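Local atomic coordinates of gentamicin resistance protein (Enterococcus gallinarum, PDB entry 6CTZ), a protein that transfers a phosphate group from a nucleotide, probably GTP, to the 2''-hydroxyl of aminoglycosides such as kanamycin, thereby conferring resistance to these antibiotics. Residues A[6-11]-A[83-88]; A[32-35]-A[39-42]; A[89-94]-A[211-216]. The protein carries 2 engineered substitutions. One frame throughout, in Å; residues are numbered along the deposited sequence. Where two conformers were deposited one is given.

Contact 1 of 3, residues A[6-11]-A[83-88]; sequences TMIMTQ and NPFVGY. With GDP (guanosine-5'-diphosphate), chain B.
The N-terminal helix packs on the outer face of the nucleotide-binding lobe's five-stranded sheet here, with Met-7, Ile-8 and Gln-11 gathered round the ring of Phe-85. Helix 6-11 crosses strand 83-88 almost at right angles, at 80°, and their axes come no closer than 10.9 Å, so a long side chain has to bridge the gap. Phe-85 does so: CG sits between the backbone N and the carbonyl carbon (chi1 71°), and the ring stands out from the strand toward the helix. Met-7 CB lies 4.2 Å from Phe-85 CZ. Its sulfur makes a Met-aromatic contact, SD being 5.2 Å from the centroid of the Phe-85 ring, an oblique approach. Ile-8 adds a looser touch through CG1, 4.4 Å from Phe-85 CE1.

Gln-11 and Phe-85 reach toward each other from opposite directions, the glutamine chain extended beyond CG. NE2 meets the ring edge close to its plane, 3.7 Å from Phe-85 CE2, and the amide is turned 61° against the ring. The polar bond of that amide nitrogen goes elsewhere, to the carbonyl O of Lys-78, which ties the end of the helix to the neighbouring strand as well.

The sheet belongs to the kinase-like fold of the aminoglycoside phosphotransferases, and strand 83-88 serves both of its faces: Phe-85 is directed to the helix, where it also stacks with Phe-42, while Tyr-88 reaches the nucleotide. Tyr-88 OH donates a hydrogen bond of 2.7 Å to N7 of the GDP guanine, whose O6 lies at the edge of the tyrosine ring.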
loop_
_atom_site.group_PDB
_atom_site.type_symbol
_atom_site.label_atom_id
_atom_site.label_comp_id
_atom_site.label_asym_id
_atom_site.label_seq_id
_atom_site.Cartn_x
_atom_site.Cartn_y
_atom_site.Cartn_z
ATOM N N THR A 6 15.856 5.653 23.948
ATOM C CA THR A 6 15.645 6.640 25.003
ATOM C C THR A 6 14.231 7.203 24.959
ATOM O O THR A 6 13.585 7.348 26.002
ATOM C CB THR A 6 16.688 7.749 24.914
ATOM O OG1 THR A 6 17.990 7.177 25.070
ATOM C CG2 THR A 6 16.465 8.785 26.014
ATOM N N MET A 7 13.722 7.511 23.760
ATOM C CA MET A 7 12.343 7.975 23.654
ATOM C C MET A 7 11.374 6.930 24.184
ATOM O O MET A 7 10.438 7.256 24.925
ATOM C CB MET A 7 12.007 8.306 22.203
ATOM C CG MET A 7 12.575 9.625 21.735
ATOM S SD MET A 7 11.886 10.123 20.149
ATOM C CE MET A 7 12.656 8.928 19.060
ATOM N N ILE A 8 11.587 5.667 23.815
ATOM C CA ILE A 8 10.678 4.606 24.234
ATOM C C ILE A 8 10.685 4.469 25.753
ATOM O O ILE A 8 9.634 4.448 26.404
ATOM C CB ILE A 8 11.051 3.288 23.535
ATOM C CG1 ILE A 8 10.797 3.389 22.026
ATOM C CG2 ILE A 8 10.265 2.139 24.120
ATOM C CD1 ILE A 8 11.371 2.226 21.255
ATOM N N MET A 9 11.872 4.400 26.344
ATOM C CA MET A 9 11.921 4.136 27.776
ATOM C C MET A 9 11.487 5.334 28.604
ATOM O O MET A 9 10.900 5.150 29.675
ATOM C CB MET A 9 13.289 3.600 28.176
ATOM C CG MET A 9 13.482 2.189 27.662
ATOM S SD MET A 9 14.884 1.365 28.396
ATOM C CE MET A 9 16.236 2.303 27.685
ATOM N N THR A 10 11.766 6.554 28.141
ATOM C CA THR A 10 11.282 7.744 28.835
ATOM C C THR A 10 9.764 7.749 28.919
ATOM O O THR A 10 9.183 8.026 29.977
ATOM C CB THR A 10 11.757 8.994 28.095
ATOM O OG1 THR A 10 13.181 9.096 28.189
ATOM C CG2 THR A 10 11.110 10.239 28.683
ATOM N N GLN A 11 9.102 7.449 27.803
ATOM C CA GLN A 11 7.661 7.605 27.720
ATOM C C GLN A 11 6.875 6.393 28.188
ATOM O O GLN A 11 5.697 6.542 28.525
ATOM C CB GLN A 11 7.264 7.997 26.296
ATOM C CG GLN A 11 8.010 9.249 25.862
ATOM C CD GLN A 11 7.636 9.744 24.489
ATOM O OE1 GLN A 11 6.500 9.591 24.039
ATOM N NE2 GLN A 11 8.598 10.348 23.811
ATOM N N ASN A 83 4.161 15.281 16.322
ATOM C CA ASN A 83 5.073 14.259 15.814
ATOM C C ASN A 83 4.882 12.985 16.633
ATOM O O ASN A 83 5.626 12.727 17.586
ATOM C CB ASN A 83 6.520 14.760 15.847
ATOM C CG ASN A 83 6.804 15.810 14.777
ATOM O OD1 ASN A 83 7.064 15.475 13.622
ATOM N ND2 ASN A 83 6.769 17.084 15.162
ATOM N N PRO A 84 3.888 12.169 16.288
ATOM C CA PRO A 84 3.606 10.957 17.069
ATOM C C PRO A 84 4.480 9.784 16.646
ATOM O O PRO A 84 5.069 9.769 15.565
ATOM C CB PRO A 84 2.152 10.658 16.696
ATOM C CG PRO A 84 2.059 11.125 15.273
ATOM C CD PRO A 84 2.931 12.356 15.184
ATOM N N PHE A 85 4.525 8.774 17.518
ATOM C CA PHE A 85 5.045 7.457 17.154
ATOM C C PHE A 85 4.278 6.409 17.947
ATOM O O PHE A 85 3.593 6.737 18.917
ATOM C CB PHE A 85 6.573 7.351 17.300
ATOM C CG PHE A 85 7.061 7.338 18.720
ATOM C CD1 PHE A 85 7.180 6.142 19.413
ATOM C CD2 PHE A 85 7.453 8.514 19.349
ATOM C CE1 PHE A 85 7.653 6.119 20.716
ATOM C CE2 PHE A 85 7.925 8.492 20.655
ATOM C CZ PHE A 85 8.019 7.292 21.332
ATOM N N VAL A 86 4.338 5.154 17.501
ATOM C CA VAL A 86 3.584 4.115 18.160
ATOM C C VAL A 86 4.313 2.819 18.359
ATOM O O VAL A 86 5.255 2.572 17.726
ATOM C CB VAL A 86 2.282 3.761 17.353
ATOM C CG1 VAL A 86 1.364 4.951 17.289
ATOM C CG2 VAL A 86 2.613 3.293 15.921
ATOM N N GLY A 87 3.806 2.008 19.266
ATOM C CA GLY A 87 4.294 0.673 19.477
ATOM C C GLY A 87 3.140 -0.318 19.468
ATOM O O GLY A 87 2.126 -0.056 20.047
ATOM N N TYR A 88 3.338 -1.454 18.813
ATOM C CA TYR A 88 2.364 -2.498 18.732
ATOM C C TYR A 88 3.001 -3.873 18.780
ATOM O O TYR A 88 4.094 -3.992 18.371
ATOM C CB TYR A 88 1.490 -2.360 17.464
ATOM C CG TYR A 88 2.189 -2.281 16.103
ATOM C CD1 TYR A 88 2.561 -1.082 15.586
ATOM C CD2 TYR A 88 2.377 -3.400 15.321
ATOM C CE1 TYR A 88 3.112 -0.978 14.344
ATOM C CE2 TYR A 88 2.949 -3.292 14.060
ATOM C CZ TYR A 88 3.285 -2.073 13.592
ATOM O OH TYR A 88 3.825 -1.897 12.348
HETATM P PB GDP B . 5.941 2.541 5.457
HETATM O O1B GDP B . 4.624 3.224 5.736
HETATM O O2B GDP B . 5.880 1.662 4.225
HETATM O O3B GDP B . 7.098 3.513 5.462
HETATM O O3A GDP B . 6.198 1.592 6.742
HETATM P PA GDP B . 5.497 0.182 7.122
HETATM O O1A GDP B . 4.337 0.398 8.047
HETATM O O2A GDP B . 5.167 -0.595 5.859
HETATM O "O5'" GDP B . 6.682 -0.514 7.988
HETATM C "C5'" GDP B . 7.967 -0.661 7.400
HETATM C "C4'" GDP B . 8.321 -2.129 7.355
HETATM O "O4'" GDP B . 8.481 -2.604 8.692
HETATM C "C3'" GDP B . 7.254 -3.031 6.758
HETATM O "O3'" GDP B . 7.263 -3.031 5.327
HETATM C "C2'" GDP B . 7.684 -4.364 7.317
HETATM O "O2'" GDP B . 8.830 -4.855 6.614
HETATM C "C1'" GDP B . 8.145 -3.985 8.714
HETATM N N9 GDP B . 7.039 -4.159 9.677
HETATM C C8 GDP B . 6.222 -3.209 10.185
HETATM N N7 GDP B . 5.339 -3.783 11.044
HETATM C C5 GDP B . 5.604 -5.103 11.082
HETATM C C6 GDP B . 5.057 -6.287 11.756
HETATM O O6 GDP B . 4.103 -6.185 12.551
HETATM N N1 GDP B . 5.646 -7.465 11.496
HETATM C C2 GDP B . 6.686 -7.610 10.645
HETATM N N2 GDP B . 7.221 -8.831 10.457
HETATM N N3 GDP B . 7.235 -6.568 9.981
HETATM C C4 GDP B . 6.730 -5.333 10.183
#

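Contact 2 of 3, residues A[32-35]-A[39-42]; sequences ILVN and VFRF. With GDP (guanosine-5'-diphosphate), chain B.
Strands 32-34 and 39-42 run antiparallel at 146°, with Ile-32 and Phe-40 as a hydrogen-bonded pair: Ile-32 N to Phe-40 O is 2.9 Å and nearly straight (168°), and Phe-40 N to Ile-32 O is 3.0 Å. Leu-33 and Val-39 form the non-hydrogen-bonded pair beside it. On the face carrying Ile-32 and Phe-40, Ile-32 CG1 lies 4.0 Å from Phe-40 CB, and the same side chain runs on to place CD1 at the edge of the Phe-42 ring. Val-34 CG2 comes obliquely to the Phe-40 ring, 3.9 Å from CD1. Helix 2-11 covers this apolar face through Ile-8 and Met-7.

The other face looks onto the nucleotide. Val-39 CG2 is 3.8 Å from O6 of GDP, while CD1 of Leu-33 backs that methyl. Arg-41, extended from CG to NE, grips the alpha-phosphate oxygen O1A with two N-H groups, NE at 2.7 Å and NH2 at 3.0 Å, both bonds bent. A salt bridge from Arg-41 NH1 to Glu-55 of helix 46-62 braces the guanidinium as well, reminiscent of the conserved lysine-glutamate pair in the N lobe of protein kinases.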
loop_
_atom_site.group_PDB
_atom_site.type_symbol
_atom_site.label_atom_id
_atom_site.label_comp_id
_atom_site.label_asym_id
_atom_site.label_seq_id
_atom_site.Cartn_x
_atom_site.Cartn_y
_atom_site.Cartn_z
ATOM N N ILE A 32 11.315 -0.580 14.192
ATOM C CA ILE A 32 12.290 -1.369 14.933
ATOM C C ILE A 32 11.544 -2.401 15.767
ATOM O O ILE A 32 10.349 -2.277 16.040
ATOM C CB ILE A 32 13.210 -0.503 15.811
ATOM C CG1 ILE A 32 12.405 0.238 16.885
ATOM C CG2 ILE A 32 13.974 0.470 14.937
ATOM C CD1 ILE A 32 13.278 1.013 17.867
ATOM N N LEU A 33 12.262 -3.445 16.159
ATOM C CA LEU A 33 11.693 -4.522 16.956
ATOM C C LEU A 33 12.380 -4.522 18.312
ATOM O O LEU A 33 13.610 -4.617 18.388
ATOM C CB LEU A 33 11.877 -5.866 16.255
ATOM C CG LEU A 33 11.226 -7.077 16.919
ATOM C CD1 LEU A 33 9.703 -6.922 16.992
ATOM C CD2 LEU A 33 11.622 -8.357 16.183
ATOM N N VAL A 34 11.587 -4.410 19.375
ATOM C CA VAL A 34 12.085 -4.338 20.743
ATOM C C VAL A 34 11.735 -5.641 21.442
ATOM O O VAL A 34 10.578 -6.074 21.419
ATOM C CB VAL A 34 11.478 -3.137 21.488
ATOM C CG1 VAL A 34 11.750 -3.231 22.994
ATOM C CG2 VAL A 34 12.020 -1.836 20.907
ATOM N N ASN A 35 12.740 -6.272 22.047
ATOM C CA ASN A 35 12.573 -7.515 22.797
ATOM C C ASN A 35 11.986 -8.642 21.956
ATOM O O ASN A 35 11.375 -9.569 22.497
ATOM C CB ASN A 35 11.771 -7.308 24.089
ATOM C CG ASN A 35 12.421 -6.297 25.014
ATOM O OD1 ASN A 35 13.600 -5.988 24.867
ATOM N ND2 ASN A 35 11.656 -5.775 25.965
ATOM N N VAL A 39 6.846 -3.832 17.975
ATOM C CA VAL A 39 7.254 -3.017 16.873
ATOM C C VAL A 39 7.049 -1.549 17.261
ATOM O O VAL A 39 5.977 -1.173 17.616
ATOM C CB VAL A 39 6.395 -3.304 15.591
ATOM C CG1 VAL A 39 6.764 -2.348 14.471
ATOM C CG2 VAL A 39 6.510 -4.750 15.165
ATOM N N PHE A 40 8.096 -0.760 17.235
ATOM C CA PHE A 40 7.980 0.684 17.386
ATOM C C PHE A 40 8.202 1.336 16.031
ATOM O O PHE A 40 9.195 1.052 15.346
ATOM C CB PHE A 40 8.896 1.236 18.483
ATOM C CG PHE A 40 8.335 1.025 19.847
ATOM C CD1 PHE A 40 8.550 -0.170 20.521
ATOM C CD2 PHE A 40 7.524 1.989 20.426
ATOM C CE1 PHE A 40 8.009 -0.379 21.780
ATOM C CE2 PHE A 40 6.973 1.783 21.672
ATOM C CZ PHE A 40 7.207 0.596 22.346
ATOM N N ARG A 41 7.252 2.176 15.634
ATOM C CA ARG A 41 7.163 2.655 14.264
ATOM C C ARG A 41 7.169 4.176 14.287
ATOM O O ARG A 41 6.278 4.799 14.888
ATOM C CB ARG A 41 5.900 2.101 13.610
ATOM C CG ARG A 41 5.777 2.374 12.125
ATOM C CD ARG A 41 4.521 1.681 11.662
ATOM N NE ARG A 41 4.052 1.896 10.299
ATOM C CZ ARG A 41 2.965 2.602 9.999
ATOM N NH1 ARG A 41 2.311 3.273 10.942
ATOM N NH2 ARG A 41 2.520 2.636 8.751
ATOM N N PHE A 42 8.170 4.761 13.634
ATOM C CA PHE A 42 8.493 6.178 13.737
ATOM C C PHE A 42 8.312 6.853 12.387
ATOM O O PHE A 42 9.024 6.504 11.429
ATOM C CB PHE A 42 9.944 6.334 14.193
ATOM C CG PHE A 42 10.198 5.842 15.589
ATOM C CD1 PHE A 42 10.038 6.687 16.679
ATOM C CD2 PHE A 42 10.608 4.537 15.810
ATOM C CE1 PHE A 42 10.278 6.236 17.971
ATOM C CE2 PHE A 42 10.852 4.079 17.096
ATOM C CZ PHE A 42 10.684 4.930 18.177
HETATM P PB GDP B . 5.941 2.541 5.457
HETATM O O1B GDP B . 4.624 3.224 5.736
HETATM O O2B GDP B . 5.880 1.662 4.225
HETATM O O3B GDP B . 7.098 3.513 5.462
HETATM O O3A GDP B . 6.198 1.592 6.742
HETATM P PA GDP B . 5.497 0.182 7.122
HETATM O O1A GDP B . 4.337 0.398 8.047
HETATM O O2A GDP B . 5.167 -0.595 5.859
HETATM O "O5'" GDP B . 6.682 -0.514 7.988
HETATM C "C5'" GDP B . 7.967 -0.661 7.400
HETATM C "C4'" GDP B . 8.321 -2.129 7.355
HETATM O "O4'" GDP B . 8.481 -2.604 8.692
HETATM C "C3'" GDP B . 7.254 -3.031 6.758
HETATM O "O3'" GDP B . 7.263 -3.031 5.327
HETATM C "C2'" GDP B . 7.684 -4.364 7.317
HETATM O "O2'" GDP B . 8.830 -4.855 6.614
HETATM C "C1'" GDP B . 8.145 -3.985 8.714
HETATM N N9 GDP B . 7.039 -4.159 9.677
HETATM C C8 GDP B . 6.222 -3.209 10.185
HETATM N N7 GDP B . 5.339 -3.783 11.044
HETATM C C5 GDP B . 5.604 -5.103 11.082
HETATM C C6 GDP B . 5.057 -6.287 11.756
HETATM O O6 GDP B . 4.103 -6.185 12.551
HETATM N N1 GDP B . 5.646 -7.465 11.496
HETATM C C2 GDP B . 6.686 -7.610 10.645
HETATM N N2 GDP B . 7.221 -8.831 10.457
HETATM N N3 GDP B . 7.235 -6.568 9.981
HETATM C C4 GDP B . 6.730 -5.333 10.183
#

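Contact 3 of 3, residues A[89-94]-A[211-216]; sequences RKVQGQ and GIIDFG. With MG (magnesium ion), chain C; MG (magnesium ion), chain D; GDP (guanosine-5'-diphosphate), chain B.
Val-91 meets the segment 211-216 through both methyls: CG1 lies 3.9 Å from Gly-211 CA, and CG2 is 3.9 Å from Ile-213 CG2, the two branches running alongside each other, pointing opposite ways. Together they border the guanine. Val-91 N donates to GDP O6 at 2.9 Å, and GDP N1 returns a weak bond to Val-91 O, so the linker between the lobes reads the base as a kinase hinge does. A chi1 of 59° folds CG1 of Ile-213 in over its own backbone and swings CD1 to the base, 3.7 Å from GDP C8.

One residue on, Asp-214 holds both magnesium ions. OD2 bridges them, and OD1 completes a bidentate grip on the magnesium of chain D at 2.2 Å; GDP oxygens and waters fill most other sites, and His-197 joins the magnesium of chain C. Gly-216 N donates to Asp-214 OD1 at 3.3 Å, closing an Asx turn; the N-H comes from above the carboxylate plane. Residues 214-216 are the DFG motif of the kinase fold. With one oxygen shared by both ions and GDP oxygens on each, the carboxylate fixes the metals against the diphosphate, where the cations would be expected to offset the charge of the phosphate oxygens.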
loop_
_atom_site.group_PDB
_atom_site.type_symbol
_atom_site.label_atom_id
_atom_site.label_comp_id
_atom_site.label_asym_id
_atom_site.label_seq_id
_atom_site.Cartn_x
_atom_site.Cartn_y
_atom_site.Cartn_z
ATOM N N ARG A 89 2.292 -4.856 19.295
ATOM C CA ARG A 89 2.813 -6.212 19.315
ATOM C C ARG A 89 3.015 -6.606 17.851
ATOM O O ARG A 89 2.164 -6.402 17.045
ATOM C CB ARG A 89 1.859 -7.207 19.984
ATOM C CG ARG A 89 1.836 -7.129 21.505
ATOM C CD ARG A 89 1.410 -8.413 22.219
ATOM N NE ARG A 89 1.740 -8.343 23.662
ATOM C CZ ARG A 89 2.901 -8.739 24.200
ATOM N NH1 ARG A 89 3.846 -9.250 23.475
ATOM N NH2 ARG A 89 3.111 -8.613 25.504
ATOM N N LYS A 90 4.146 -7.201 17.551
ATOM C CA LYS A 90 4.455 -7.594 16.189
ATOM C C LYS A 90 3.306 -8.401 15.596
ATOM O O LYS A 90 2.762 -9.312 16.232
ATOM C CB LYS A 90 5.743 -8.414 16.195
ATOM C CG LYS A 90 6.299 -8.668 14.817
ATOM C CD LYS A 90 7.625 -9.405 14.879
ATOM C CE LYS A 90 7.453 -10.828 15.360
ATOM N NZ LYS A 90 8.699 -11.625 15.154
ATOM N N VAL A 91 2.901 -8.031 14.388
ATOM C CA VAL A 91 1.920 -8.838 13.684
ATOM C C VAL A 91 2.661 -10.082 13.214
ATOM O O VAL A 91 3.667 -9.993 12.503
ATOM C CB VAL A 91 1.284 -8.041 12.534
ATOM C CG1 VAL A 91 0.262 -8.882 11.776
ATOM C CG2 VAL A 91 0.617 -6.775 13.082
ATOM N N GLN A 92 2.219 -11.237 13.671
ATOM C CA GLN A 92 3.077 -12.401 13.547
ATOM C C GLN A 92 2.988 -12.986 12.151
ATOM O O GLN A 92 2.028 -12.760 11.406
ATOM C CB GLN A 92 2.728 -13.458 14.593
ATOM C CG GLN A 92 3.021 -13.032 16.031
ATOM C CD GLN A 92 4.508 -12.970 16.353
ATOM O OE1 GLN A 92 5.325 -13.662 15.738
ATOM N NE2 GLN A 92 4.862 -12.140 17.329
ATOM N N GLY A 93 4.023 -13.725 11.795
ATOM C CA GLY A 93 4.076 -14.406 10.526
ATOM C C GLY A 93 5.285 -13.994 9.715
ATOM O O GLY A 93 6.123 -13.198 10.136
ATOM N N GLN A 94 5.361 -14.573 8.534
ATOM C CA GLN A 94 6.410 -14.275 7.577
ATOM C C GLN A 94 5.822 -13.297 6.575
ATOM O O GLN A 94 4.743 -13.546 6.033
ATOM C CB GLN A 94 6.829 -15.571 6.875
ATOM C CG GLN A 94 7.560 -15.399 5.546
ATOM C CD GLN A 94 9.023 -15.027 5.708
ATOM O OE1 GLN A 94 9.762 -15.668 6.461
ATOM N NE2 GLN A 94 9.447 -13.984 4.998
ATOM N N GLY A 211 -2.118 -11.647 8.603
ATOM C CA GLY A 211 -2.079 -10.247 8.970
ATOM C C GLY A 211 -1.846 -9.346 7.785
ATOM O O GLY A 211 -1.330 -9.770 6.745
ATOM N N ILE A 212 -2.247 -8.086 7.957
ATOM C CA ILE A 212 -2.003 -7.008 7.000
ATOM C C ILE A 212 -1.501 -5.807 7.786
ATOM O O ILE A 212 -2.108 -5.439 8.805
ATOM C CB ILE A 212 -3.280 -6.622 6.223
ATOM C CG1 ILE A 212 -3.828 -7.808 5.425
ATOM C CG2 ILE A 212 -3.011 -5.419 5.301
ATOM C CD1 ILE A 212 -3.075 -8.089 4.135
ATOM N N ILE A 213 -0.408 -5.195 7.329
ATOM C CA ILE A 213 0.153 -4.019 7.984
ATOM C C ILE A 213 0.084 -2.780 7.088
ATOM O O ILE A 213 -0.371 -2.845 5.937
ATOM C CB ILE A 213 1.591 -4.292 8.471
ATOM C CG1 ILE A 213 2.497 -4.675 7.291
ATOM C CG2 ILE A 213 1.590 -5.363 9.572
ATOM C CD1 ILE A 213 3.969 -4.649 7.633
ATOM N N ASP A 214 0.525 -1.642 7.629
ATOM C CA ASP A 214 0.722 -0.375 6.921
ATOM C C ASP A 214 -0.522 0.176 6.240
ATOM O O ASP A 214 -0.648 0.111 5.015
ATOM C CB ASP A 214 1.873 -0.438 5.918
ATOM C CG ASP A 214 2.265 0.946 5.411
ATOM O OD1 ASP A 214 1.723 1.966 5.926
ATOM O OD2 ASP A 214 3.115 1.017 4.490
ATOM N N PHE A 215 -1.421 0.755 7.027
ATOM C CA PHE A 215 -2.632 1.390 6.529
ATOM C C PHE A 215 -2.456 2.887 6.299
ATOM O O PHE A 215 -3.451 3.613 6.225
ATOM C CB PHE A 215 -3.801 1.123 7.488
ATOM C CG PHE A 215 -4.319 -0.298 7.451
ATOM C CD1 PHE A 215 -3.570 -1.354 7.973
ATOM C CD2 PHE A 215 -5.570 -0.572 6.921
ATOM C CE1 PHE A 215 -4.064 -2.660 7.955
ATOM C CE2 PHE A 215 -6.067 -1.866 6.895
ATOM C CZ PHE A 215 -5.308 -2.918 7.413
ATOM N N GLY A 216 -1.216 3.360 6.153
ATOM C CA GLY A 216 -0.967 4.784 6.037
ATOM C C GLY A 216 -1.557 5.436 4.802
ATOM O O GLY A 216 -1.786 6.651 4.807
HETATM MG MG MG C . 4.840 -0.063 3.935
HETATM MG MG MG D . 2.930 3.277 4.634
HETATM P PB GDP B . 5.941 2.541 5.457
HETATM O O1B GDP B . 4.624 3.224 5.736
HETATM O O2B GDP B . 5.880 1.662 4.225
HETATM O O3B GDP B . 7.098 3.513 5.462
HETATM O O3A GDP B . 6.198 1.592 6.742
HETATM P PA GDP B . 5.497 0.182 7.122
HETATM O O1A GDP B . 4.337 0.398 8.047
HETATM O O2A GDP B . 5.167 -0.595 5.859
HETATM O "O5'" GDP B . 6.682 -0.514 7.988
HETATM C "C5'" GDP B . 7.967 -0.661 7.400
HETATM C "C4'" GDP B . 8.321 -2.129 7.355
HETATM O "O4'" GDP B . 8.481 -2.604 8.692
HETATM C "C3'" GDP B . 7.254 -3.031 6.758
HETATM O "O3'" GDP B . 7.263 -3.031 5.327
HETATM C "C2'" GDP B . 7.684 -4.364 7.317
HETATM O "O2'" GDP B . 8.830 -4.855 6.614
HETATM C "C1'" GDP B . 8.145 -3.985 8.714
HETATM N N9 GDP B . 7.039 -4.159 9.677
HETATM C C8 GDP B . 6.222 -3.209 10.185
HETATM N N7 GDP B . 5.339 -3.783 11.044
HETATM C C5 GDP B . 5.604 -5.103 11.082
HETATM C C6 GDP B . 5.057 -6.287 11.756
HETATM O O6 GDP B . 4.103 -6.185 12.551
HETATM N N1 GDP B . 5.646 -7.465 11.496
HETATM C C2 GDP B . 6.686 -7.610 10.645
HETATM N N2 GDP B . 7.221 -8.831 10.457
HETATM N N3 GDP B . 7.235 -6.568 9.981
HETATM C C4 GDP B . 6.730 -5.333 10.183
HETATM O O HOH W 1 6.437 -1.174 3.274
HETATM O O HOH W 2 4.609 0.649 1.971
HETATM O O HOH W 3 1.333 2.967 3.226
HETATM O O HOH W 4 2.222 5.062 5.610
HETATM O O HOH W 5 3.900 4.251 3.113
#

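From the N terminus, helix 2-11 comes first, and contact 1 closes a long loop when strand 83-89 comes to pack against it. Contact 2 is nested inside that loop: a tight hairpin of strands 29-34 and 38-43, the second lying next to strand 83-89 in the five-stranded sheet, joined by the backbone bonds Tyr-88 O to Val-39 N and Val-86 O to Arg-41 N. Contact 3 follows in series, opening where contact 1 ends and closing a loop of over a hundred residues, largely helical, at strand 209-212. It ties the inter-lobe linker to the C-terminal lobe. The Arg-41 to Asp-214 salt bridge joins contacts 2 and 3, and all three contacts touch GDP.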